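Local coordinates for LasR-specific antiactivator QslA domain-containing protein (Pseudomonas aeruginosa, PDB 4NG2) that probably acts as an antiactivator in quorum sensing, binding the transcriptional regulator LasR and holding back its activity, at residues E[57-60]-E[61-65]. Numbering follows the deposited sequence.
Sequences KGVR and QAENW
Arg60 O accepts Asn64 N at 2.8 Å and Val59 O accepts Glu63 N at 3.0 Å, both nearly straight i to i+4 bonds of the alpha-helix 52-66, while Gln61 N donates to Lys57 O in the same pattern. Ala62 N has two weak acceptors, Gly58 O at 3.3 Å and Val59 O at 3.1 Å, so its grip is divided between i-4 and i-3. On the exposed face Asn64 turns back over the preceding turn: with CG beside its own backbone N (chi1 -73°), its amide lies against the aliphatic part of Arg60, OD1 3.7 Å from Arg60 CG. Beyond that atom the Arg60 chain runs on extended, away from Asn64, until it bends at chi3; guanidinium and amide planes end up 11° apart, near parallel but not stacked. Glu63 brings CG to 3.7 Å from Val59 O, and its OE1 forms a long, weak ion pair with Arg101 of helix 88-107. That same helix packs against Ala62 through Phe98 and against Val59 through Ala97, whereas Gln61 touches Phe94 of helix 88-107 and Ala77 of helix 74-83. Trp65 packs on Leu74 and meets Gln103 of a second subunit. The methyl of Ala62 sits beyond two carbonyl oxygens, CB lying 3.5 Å from Gly58 O and 3.6 Å from Val59 O.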
loop_
_atom_site.group_PDB
_atom_site.type_symbol
_atom_site.label_atom_id
_atom_site.label_comp_id
_atom_site.label_asym_id
_atom_site.label_seq_id
_atom_site.Cartn_x
_atom_site.Cartn_y
_atom_site.Cartn_z
ATOM N N LYS E 57 10.217 13.122 -12.610
ATOM C CA LYS E 57 11.287 13.615 -11.749
ATOM C C LYS E 57 11.785 12.491 -10.866
ATOM O O LYS E 57 12.976 12.364 -10.609
ATOM C CB LYS E 57 10.861 14.826 -10.904
ATOM C CG LYS E 57 12.048 15.522 -10.196
ATOM C CD LYS E 57 11.609 16.694 -9.302
ATOM C CE LYS E 57 10.866 17.785 -10.090
ATOM N NZ LYS E 57 10.672 19.036 -9.287
ATOM N N GLY E 58 10.865 11.662 -10.406
ATOM C CA GLY E 58 11.252 10.493 -9.639
ATOM C C GLY E 58 11.960 9.429 -10.469
ATOM O O GLY E 58 12.822 8.722 -9.951
ATOM N N VAL E 59 11.587 9.276 -11.739
ATOM C CA VAL E 59 12.283 8.311 -12.592
ATOM C C VAL E 59 13.711 8.791 -12.868
ATOM O O VAL E 59 14.677 8.093 -12.553
ATOM C CB VAL E 59 11.545 8.042 -13.918
ATOM C CG1 VAL E 59 12.372 7.107 -14.790
ATOM C CG2 VAL E 59 10.183 7.432 -13.653
ATOM N N ARG E 60 13.845 9.994 -13.421
ATOM C CA ARG E 60 15.169 10.552 -13.681
ATOM C C ARG E 60 16.039 10.603 -12.430
ATOM O O ARG E 60 17.212 10.230 -12.460
ATOM C CB ARG E 60 15.089 11.951 -14.314
ATOM C CG ARG E 60 16.472 12.530 -14.640
ATOM C CD ARG E 60 16.393 13.872 -15.353
ATOM N NE ARG E 60 15.987 13.745 -16.756
ATOM C CZ ARG E 60 15.582 14.762 -17.518
ATOM N NH1 ARG E 60 15.519 15.993 -17.022
ATOM N NH2 ARG E 60 15.237 14.550 -18.780
ATOM N N GLN E 61 15.470 11.076 -11.330
ATOM C CA GLN E 61 16.234 11.172 -10.102
ATOM C C GLN E 61 16.900 9.856 -9.766
ATOM O O GLN E 61 18.032 9.835 -9.320
ATOM C CB GLN E 61 15.354 11.579 -8.926
ATOM C CG GLN E 61 16.176 11.828 -7.703
ATOM C CD GLN E 61 17.289 12.795 -8.013
ATOM O OE1 GLN E 61 17.106 14.022 -7.960
ATOM N NE2 GLN E 61 18.451 12.252 -8.382
ATOM N N ALA E 62 16.169 8.766 -9.951
ATOM C CA ALA E 62 16.655 7.422 -9.618
ATOM C C ALA E 62 17.681 6.896 -10.631
ATOM O O ALA E 62 18.660 6.244 -10.261
ATOM C CB ALA E 62 15.478 6.451 -9.508
ATOM N N GLU E 63 17.443 7.166 -11.911
ATOM C CA GLU E 63 18.457 6.866 -12.927
ATOM C C GLU E 63 19.769 7.633 -12.699
ATOM O O GLU E 63 20.836 7.018 -12.660
ATOM C CB GLU E 63 17.917 7.064 -14.342
ATOM C CG GLU E 63 16.898 6.009 -14.694
ATOM C CD GLU E 63 16.413 6.108 -16.109
ATOM O OE1 GLU E 63 16.111 5.054 -16.699
ATOM O OE2 GLU E 63 16.321 7.235 -16.627
ATOM N N ASN E 64 19.688 8.957 -12.524
ATOM C CA ASN E 64 20.875 9.747 -12.208
ATOM C C ASN E 64 21.742 9.068 -11.159
ATOM O O ASN E 64 22.960 9.048 -11.284
ATOM C CB ASN E 64 20.518 11.155 -11.727
ATOM C CG ASN E 64 20.035 12.057 -12.848
ATOM O OD1 ASN E 64 19.965 11.646 -14.007
ATOM N ND2 ASN E 64 19.675 13.284 -12.503
ATOM N N TRP E 65 21.138 8.505 -10.120
ATOM C CA TRP E 65 21.964 7.888 -9.076
ATOM C C TRP E 65 22.519 6.566 -9.575
ATOM O O TRP E 65 23.637 6.172 -9.226
ATOM C CB TRP E 65 21.183 7.678 -7.773
ATOM C CG TRP E 65 21.997 7.076 -6.644
ATOM C CD1 TRP E 65 22.705 7.749 -5.678
ATOM C CD2 TRP E 65 22.170 5.685 -6.363
ATOM N NE1 TRP E 65 23.305 6.858 -4.821
ATOM C CE2 TRP E 65 22.991 5.585 -5.226
ATOM C CE3 TRP E 65 21.708 4.512 -6.966
ATOM C CZ2 TRP E 65 23.362 4.352 -4.683
ATOM C CZ3 TRP E 65 22.077 3.295 -6.429
ATOM C CH2 TRP E 65 22.898 3.222 -5.304
#